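Local coordinates for alpha-fucosidase (Bifidobacterium bifidum, PDB 2EAB), which probably hydrolyses alpha-1,2-linked L-fucose from sugar chains, this chain being the catalytic piece of a longer, membrane-associated protein, at residues 710-714 / 715-719; 721-724 / 725-729; 738-741 / 742-745; 770-773 / 774-778. One frame throughout, in Å; residues are numbered along the deposited sequence.

Contact 1 (710-714 / 715-719)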
# COMPACT_ATOMS: atom_id res chain seq x y z
N ARG A 710 -4.03 -20.19 13.68
CA ARG A 710 -3.96 -18.74 13.90
C ARG A 710 -5.31 -18.03 13.81
O ARG A 710 -5.53 -17.04 14.51
CB ARG A 710 -2.98 -18.09 12.93
CG ARG A 710 -2.14 -16.98 13.56
CD ARG A 710 -1.06 -17.54 14.48
NE ARG A 710 0.22 -16.87 14.29
CZ ARG A 710 1.41 -17.46 14.38
NH1 ARG A 710 1.50 -18.76 14.67
NH2 ARG A 710 2.51 -16.75 14.16
N CYS A 711 -6.21 -18.54 12.98
CA CYS A 711 -7.40 -17.79 12.57
C CYS A 711 -8.71 -18.23 13.21
O CYS A 711 -9.73 -17.55 13.09
CB CYS A 711 -7.55 -17.83 11.04
SG CYS A 711 -6.24 -16.97 10.16
N PHE A 712 -8.68 -19.38 13.90
CA PHE A 712 -9.87 -19.96 14.51
C PHE A 712 -9.74 -20.06 16.03
O PHE A 712 -8.65 -20.29 16.56
CB PHE A 712 -10.13 -21.36 13.95
CG PHE A 712 -10.69 -21.37 12.55
CD1 PHE A 712 -12.05 -21.56 12.33
CD2 PHE A 712 -9.86 -21.19 11.44
CE1 PHE A 712 -12.58 -21.57 11.04
CE2 PHE A 712 -10.38 -21.21 10.15
CZ PHE A 712 -11.74 -21.39 9.95
N LYS A 713 -10.86 -19.86 16.72
CA LYS A 713 -10.97 -20.21 18.13
C LYS A 713 -11.98 -21.34 18.15
O LYS A 713 -13.17 -21.13 17.90
CB LYS A 713 -11.46 -19.02 18.96
CG LYS A 713 -11.53 -19.28 20.47
CD LYS A 713 -12.08 -18.09 21.24
CE LYS A 713 -11.00 -17.06 21.55
NZ LYS A 713 -11.53 -15.95 22.41
N GLY A 714 -11.49 -22.55 18.42
CA GLY A 714 -12.28 -23.76 18.22
C GLY A 714 -12.60 -23.91 16.75
O GLY A 714 -11.70 -23.92 15.90
N ASN A 715 -13.90 -23.99 16.44
CA ASN A 715 -14.36 -24.09 15.06
C ASN A 715 -14.89 -22.77 14.49
O ASN A 715 -15.47 -22.74 13.40
CB ASN A 715 -15.43 -25.18 14.94
CG ASN A 715 -14.90 -26.57 15.28
OD1 ASN A 715 -13.75 -26.90 14.96
ND2 ASN A 715 -15.73 -27.38 15.91
N VAL A 716 -14.69 -21.68 15.23
CA VAL A 716 -15.21 -20.37 14.85
C VAL A 716 -14.11 -19.48 14.26
O VAL A 716 -13.13 -19.18 14.94
CB VAL A 716 -15.90 -19.65 16.04
CG1 VAL A 716 -16.52 -18.33 15.60
CG2 VAL A 716 -16.97 -20.55 16.68
N LEU A 717 -14.29 -19.08 13.01
CA LEU A 717 -13.38 -18.15 12.35
C LEU A 717 -13.42 -16.81 13.05
O LEU A 717 -14.50 -16.25 13.29
CB LEU A 717 -13.76 -18.00 10.88
CG LEU A 717 -12.88 -17.08 10.02
CD1 LEU A 717 -11.50 -17.67 9.80
CD2 LEU A 717 -13.56 -16.82 8.70
N GLN A 718 -12.25 -16.29 13.40
CA GLN A 718 -12.16 -15.07 14.19
C GLN A 718 -12.01 -13.82 13.34
O GLN A 718 -11.34 -13.83 12.31
CB GLN A 718 -11.00 -15.16 15.20
CG GLN A 718 -11.16 -16.27 16.23
CD GLN A 718 -12.42 -16.13 17.06
OE1 GLN A 718 -13.37 -16.90 16.90
NE2 GLN A 718 -12.44 -15.14 17.94
N SER A 719 -12.65 -12.76 13.80
CA SER A 719 -12.50 -11.45 13.19
C SER A 719 -11.11 -10.89 13.49
O SER A 719 -10.44 -11.29 14.45
CB SER A 719 -13.56 -10.49 13.73
OG SER A 719 -13.47 -9.23 13.10
O HOH W 1 -8.98 -14.89 11.69
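F712 turns CG anti to its own carbonyl carbon (chi1 -74°), while L717 carries CG anti to the backbone N (chi1 -179°), and the two torsions lay the leucine across the phenyl ring. The touching branch is CD1: it stands over one face of F712, 4.0 Å from the ring centroid and 24° off the normal, offset toward the rim, which is the geometry of a CH-pi contact. L717 CB adds to it, 3.8 Å from F712 CE1, and the backbone atoms N715 C and V716 N lie at the ring's edge in its plane. Besides the ring, L717 CD1 meets C711 CB at 4.1 Å. Were F712 an alanine, L717 CD1 would probably lose the flat surface beneath it, and a gap would open where the ring had been.

The backbone keeps this pair in register. K713 N donates to V716 O at 3.0 Å and V716 N to K713 O at 3.1 Å, the latter from well above the carbonyl plane. One step outward, Q718 N reaches C711 O at 2.8 Å nearly end-on. The same oxygen accepts a hydrogen bond from a water that also donates to Q718 O, so two donors grip C711 O where helix 697-711 ends. Q718 CB folds back against C711 O, 3.4 Å away. With F712 and L717 as a non-hydrogen-bonded pair, K713 and V716 as a hydrogen-bonded one, and G714 at positive phi, the segment is a tight beta hairpin with a two-residue type II' turn.

Contact 2 (721-724 / 725-729)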
# COMPACT_ATOMS: atom_id res chain seq x y z
N THR A 721 -8.66 -6.98 12.27
CA THR A 721 -8.75 -5.61 11.78
C THR A 721 -7.48 -5.21 11.05
O THR A 721 -6.45 -5.89 11.14
CB THR A 721 -8.92 -4.63 12.95
OG1 THR A 721 -7.80 -4.77 13.83
CG2 THR A 721 -10.22 -4.89 13.73
N GLY A 722 -7.57 -4.10 10.33
CA GLY A 722 -6.40 -3.47 9.72
C GLY A 722 -5.53 -4.41 8.91
O GLY A 722 -6.03 -5.23 8.13
N TRP A 723 -4.22 -4.31 9.11
CA TRP A 723 -3.27 -5.10 8.33
C TRP A 723 -3.47 -6.60 8.55
O TRP A 723 -3.22 -7.41 7.65
CB TRP A 723 -1.81 -4.70 8.60
CG TRP A 723 -1.39 -4.91 10.03
CD1 TRP A 723 -1.36 -3.97 11.02
CD2 TRP A 723 -0.95 -6.14 10.63
NE1 TRP A 723 -0.94 -4.54 12.19
CE2 TRP A 723 -0.69 -5.87 11.98
CE3 TRP A 723 -0.76 -7.45 10.15
CZ2 TRP A 723 -0.25 -6.85 12.87
CZ3 TRP A 723 -0.33 -8.42 11.03
CH2 TRP A 723 -0.07 -8.12 12.38
N ALA A 724 -3.92 -6.99 9.74
CA ALA A 724 -4.04 -8.41 10.06
C ALA A 724 -5.13 -9.08 9.24
O ALA A 724 -4.93 -10.14 8.66
CB ALA A 724 -4.25 -8.62 11.54
N ILE A 725 -6.30 -8.44 9.16
CA ILE A 725 -7.37 -8.98 8.33
C ILE A 725 -6.99 -8.92 6.84
O ILE A 725 -7.27 -9.86 6.09
CB ILE A 725 -8.77 -8.36 8.65
CG1 ILE A 725 -9.88 -9.25 8.08
CG2 ILE A 725 -8.89 -6.93 8.14
CD1 ILE A 725 -9.97 -10.61 8.72
N GLY A 726 -6.34 -7.84 6.42
CA GLY A 726 -5.86 -7.74 5.04
C GLY A 726 -4.92 -8.88 4.67
O GLY A 726 -5.07 -9.50 3.62
N GLN A 727 -3.96 -9.16 5.55
CA GLN A 727 -3.04 -10.27 5.33
C GLN A 727 -3.76 -11.61 5.28
O GLN A 727 -3.48 -12.46 4.42
CB GLN A 727 -1.96 -10.30 6.41
CG GLN A 727 -1.00 -11.45 6.25
CD GLN A 727 -0.01 -11.57 7.38
OE1 GLN A 727 -0.18 -10.95 8.44
NE2 GLN A 727 1.03 -12.37 7.18
N ARG A 728 -4.69 -11.81 6.20
CA ARG A 728 -5.40 -13.09 6.28
C ARG A 728 -6.26 -13.36 5.05
O ARG A 728 -6.27 -14.49 4.55
CB ARG A 728 -6.21 -13.20 7.58
CG ARG A 728 -5.30 -13.33 8.79
CD ARG A 728 -6.05 -13.22 10.09
NE ARG A 728 -5.13 -13.04 11.20
CZ ARG A 728 -5.45 -13.24 12.48
NH1 ARG A 728 -6.67 -13.65 12.81
NH2 ARG A 728 -4.55 -13.04 13.43
N ILE A 729 -6.94 -12.34 4.54
CA ILE A 729 -7.72 -12.50 3.30
C ILE A 729 -6.82 -12.97 2.15
O ILE A 729 -7.13 -13.96 1.48
CB ILE A 729 -8.45 -11.19 2.92
CG1 ILE A 729 -9.52 -10.85 3.97
CG2 ILE A 729 -9.11 -11.31 1.55
CD1 ILE A 729 -10.00 -9.41 3.90
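The contact lies in the early turns of helix 722-734, where T721 O accepts I725 N at 3.2 Å from well above its carbonyl plane. The next donors approach their carbonyls more nearly end-on: G726 N lies in the carbonyl plane of G722 O, and Q727 N approaches W723 O at 2.8 Å. W723 takes the crowded first torsion (chi1 61°), with CG between the backbone N and the carbonyl carbon, and its indole runs alongside Q727. The amide oxygen meets the ring at its edge, Q727 OE1 standing 3.6 Å from W723 CZ3, with the two planes 42° apart. A724 CB sits 3.9 Å above one face of the indole. The helix belongs to the family 95 catalytic domain, whose family fold is an (alpha/alpha)6 barrel, and H679 from a loop meets the W723 ring obliquely.

On the next turn the stem of R728 lies across A724 O, with CG 3.2 Å from that oxygen, while R728 N bonds to it; the guanidinium end leaves for R678 O through NH2. I725 puts CG2 3.3 Å from G722 O. T721 OG1 is held by H761 O.

Contact 3 (738-741 / 742-745)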
# COMPACT_ATOMS: atom_id res chain seq x y z
N GLY A 738 -11.87 -20.42 -1.18
CA GLY A 738 -12.64 -19.21 -1.40
C GLY A 738 -13.70 -18.95 -0.35
O GLY A 738 -14.01 -17.80 -0.06
N ASN A 739 -14.25 -20.01 0.24
CA ASN A 739 -15.26 -19.84 1.28
C ASN A 739 -14.70 -19.18 2.54
O ASN A 739 -15.27 -18.22 3.04
CB ASN A 739 -15.94 -21.17 1.60
CG ASN A 739 -16.81 -21.67 0.47
OD1 ASN A 739 -17.30 -20.88 -0.34
ND2 ASN A 739 -17.02 -22.98 0.41
N THR A 740 -13.57 -19.69 3.03
CA THR A 740 -12.93 -19.08 4.19
C THR A 740 -12.46 -17.66 3.86
O THR A 740 -12.62 -16.75 4.68
CB THR A 740 -11.78 -19.95 4.72
OG1 THR A 740 -12.30 -21.24 5.07
CG2 THR A 740 -11.16 -19.33 5.97
N THR A 741 -11.91 -17.48 2.67
CA THR A 741 -11.44 -16.16 2.23
C THR A 741 -12.60 -15.16 2.24
O THR A 741 -12.47 -14.05 2.78
CB THR A 741 -10.81 -16.20 0.83
OG1 THR A 741 -9.76 -17.17 0.81
CG2 THR A 741 -10.21 -14.85 0.48
N TYR A 742 -13.72 -15.56 1.65
CA TYR A 742 -14.90 -14.71 1.64
C TYR A 742 -15.41 -14.39 3.04
O TYR A 742 -15.80 -13.26 3.33
CB TYR A 742 -16.03 -15.33 0.80
CG TYR A 742 -17.30 -14.55 0.94
CD1 TYR A 742 -17.43 -13.30 0.34
CD2 TYR A 742 -18.35 -15.01 1.74
CE1 TYR A 742 -18.58 -12.54 0.49
CE2 TYR A 742 -19.50 -14.26 1.90
CZ TYR A 742 -19.61 -13.03 1.28
OH TYR A 742 -20.75 -12.28 1.44
N GLN A 743 -15.39 -15.39 3.92
CA GLN A 743 -15.81 -15.18 5.30
C GLN A 743 -14.95 -14.12 6.00
O GLN A 743 -15.45 -13.36 6.83
CB GLN A 743 -15.79 -16.49 6.08
CG GLN A 743 -16.95 -17.42 5.80
CD GLN A 743 -16.87 -18.65 6.68
OE1 GLN A 743 -17.67 -18.83 7.59
NE2 GLN A 743 -15.88 -19.49 6.42
N LEU A 744 -13.67 -14.07 5.64
CA LEU A 744 -12.77 -13.04 6.17
C LEU A 744 -13.08 -11.66 5.59
O LEU A 744 -13.00 -10.66 6.31
CB LEU A 744 -11.30 -13.42 5.97
CG LEU A 744 -10.84 -14.59 6.84
CD1 LEU A 744 -9.56 -15.17 6.27
CD2 LEU A 744 -10.65 -14.20 8.31
N VAL A 745 -13.45 -11.59 4.31
CA VAL A 745 -13.93 -10.34 3.72
C VAL A 745 -15.17 -9.85 4.47
O VAL A 745 -15.26 -8.67 4.83
CB VAL A 745 -14.23 -10.49 2.21
CG1 VAL A 745 -14.92 -9.24 1.66
CG2 VAL A 745 -12.94 -10.76 1.42
O HOH W 2 -14.51 -21.64 6.55
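G738 O takes Y742 N at 2.8 Å, and Y742 CB follows close behind, 3.3 Å from the same oxygen. CG of Y742 is anti to its backbone N (chi1 172°), which leads the ring away from this turn; its OH bonds E372 and K368, and the ring meets W809 at about 70°. N739 O accepts Q743 N, and the glutamine stem passes close to that carbonyl, CG 3.3 Å from N739 O. The N739 amide itself bonds outward, OD1 to D807 N. At T740 the carbonyl oxygen holds L744 N, and L744 CG lies 3.5 Å from it. The T740 hydroxyl is bonded to D737 OD2 and also receives a water at 2.7 Å on OG1. The Q743 chain, extended beyond CG, brings NE2 to that water in a weak bond, and the water spans one helical turn between the two side chains. A leucine at Q743 would probably leave the water tied to T740 OG1 without its second mate. T741 O closes the walk with two donors: V745 N at 3.1 Å, in the carbonyl plane, and L744 N in a weak bond at an N-H...O angle of only 120°. T741 OG1 turns back to D737 O. Four consecutive i to i+4 bonds, with threonine hydroxyls returning to D737 just ahead of them, are those of the first turns of an alpha helix, here 738-751 of the catalytic domain.

Contact 4 (770-773 / 774-778). With EDO (1,2-ethanediol), chain G.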
# COMPACT_ATOMS: atom_id res chain seq x y z
N PHE A 770 -6.41 -1.34 0.86
CA PHE A 770 -5.64 -1.89 -0.25
C PHE A 770 -5.56 -3.41 -0.19
O PHE A 770 -5.61 -4.09 -1.22
CB PHE A 770 -4.25 -1.25 -0.29
CG PHE A 770 -4.26 0.24 -0.49
CD1 PHE A 770 -4.95 0.82 -1.55
CD2 PHE A 770 -3.55 1.08 0.37
CE1 PHE A 770 -4.95 2.19 -1.75
CE2 PHE A 770 -3.52 2.45 0.17
CZ PHE A 770 -4.23 3.01 -0.89
N GLY A 771 -5.47 -3.95 1.03
CA GLY A 771 -5.44 -5.40 1.24
C GLY A 771 -6.72 -6.07 0.79
O GLY A 771 -6.69 -7.17 0.24
N ASN A 772 -7.85 -5.41 1.01
CA ASN A 772 -9.14 -5.92 0.55
C ASN A 772 -9.17 -6.07 -0.97
O ASN A 772 -9.50 -7.14 -1.50
CB ASN A 772 -10.28 -5.02 1.05
CG ASN A 772 -11.63 -5.49 0.57
OD1 ASN A 772 -11.98 -5.29 -0.60
ND2 ASN A 772 -12.39 -6.12 1.45
N THR A 773 -8.81 -5.00 -1.68
CA THR A 773 -8.79 -5.01 -3.14
C THR A 773 -7.88 -6.13 -3.65
O THR A 773 -8.26 -6.89 -4.55
CB THR A 773 -8.34 -3.65 -3.68
OG1 THR A 773 -9.24 -2.65 -3.20
CG2 THR A 773 -8.32 -3.62 -5.20
N SER A 774 -6.70 -6.26 -3.05
CA SER A 774 -5.78 -7.31 -3.44
C SER A 774 -6.38 -8.69 -3.19
O SER A 774 -6.27 -9.58 -4.04
CB SER A 774 -4.46 -7.19 -2.69
OG SER A 774 -3.59 -8.25 -3.04
N GLY A 775 -7.03 -8.87 -2.04
CA GLY A 775 -7.59 -10.16 -1.67
C GLY A 775 -8.68 -10.62 -2.62
O GLY A 775 -8.73 -11.79 -3.01
N VAL A 776 -9.55 -9.70 -3.01
CA VAL A 776 -10.57 -10.00 -4.01
C VAL A 776 -9.91 -10.38 -5.34
O VAL A 776 -10.30 -11.37 -5.97
CB VAL A 776 -11.57 -8.84 -4.18
CG1 VAL A 776 -12.53 -9.11 -5.33
CG2 VAL A 776 -12.35 -8.61 -2.89
N ASP A 777 -8.91 -9.62 -5.76
CA ASP A 777 -8.17 -9.97 -6.97
C ASP A 777 -7.64 -11.40 -6.89
O ASP A 777 -7.81 -12.16 -7.84
CB ASP A 777 -7.00 -9.02 -7.22
CG ASP A 777 -7.43 -7.68 -7.80
OD1 ASP A 777 -8.65 -7.48 -8.00
OD2 ASP A 777 -6.55 -6.82 -8.06
N GLU A 778 -7.04 -11.77 -5.76
CA GLU A 778 -6.45 -13.09 -5.60
C GLU A 778 -7.49 -14.21 -5.59
O GLU A 778 -7.18 -15.34 -5.95
CB GLU A 778 -5.55 -13.17 -4.36
CG GLU A 778 -4.35 -12.21 -4.37
CD GLU A 778 -3.29 -12.54 -5.42
OE1 GLU A 778 -2.82 -13.69 -5.49
OE2 GLU A 778 -2.89 -11.60 -6.15
C1 EDO G . 0.30 -10.91 -4.58
O1 EDO G . -0.17 -11.90 -5.63
C2 EDO G . -0.03 -9.48 -5.15
O2 EDO G . 0.67 -9.35 -6.41
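N772 and V776 lie side by side one turn apart on the buried alpha helix 767-780, N772 OD1 standing 4.1 Å from V776 CG2. With CG anti to the backbone N (chi1 178°), the N772 amide leans along the valine; V776 CG2 rests 3.5 Å from N772 O, which V776 N also bonds at 3.0 Å, nearly end-on. The neighbouring pair one residue on is T773 and D777: T773 O accepts D777 N at 3.1 Å, and D777 CG stands 3.4 Å from that oxygen. One turn is likewise closed by G775 N, which bonds G771 O, and by S774 N, which bonds F770 O.

Other helices and loops fix the polar ends: N772 ND2 bonds Q748 OE1, T773 OG1 bonds Y376 O, S774 OG bonds N730 OD1, and the D777 carboxylate divides its oxygens, OD1 to Y376 OH and OD2 to S434 OG. F770, first residue of this segment, packs near the calcium-binding S386, their side chains about 4 Å apart. At the far end E778 bends at chi2, OE1 forming a salt bridge with R734 NE, while the ethanediol, probably from the crystallisation liquor, donates from O1 to E778 OE2 at 2.8 Å.

How the contacts relate
The contacts follow one another along the chain, all within the family 95 catalytic domain: contact 1 is the hairpin after helix 697-711, and contacts 2, 3 and 4 lie on the successive helices 722-734, 738-751 and 767-780. Centres of contacts 2 and 4 are about 10 Å apart, those of contact 3 about 12 Å from each of the others, and contacts 1 and 4 do not touch, their centres about 21 Å apart. L744 is the shared point: its CD2 meets L717 CD1 at 3.9 Å and I725 CD1 at 3.7 Å. I729 CG2 touches G775 CA at 3.7 Å. The surface hairpin thus packs against helices 722-734 and 738-751, while contacts 2 and 4 lie nearer the chain's centre.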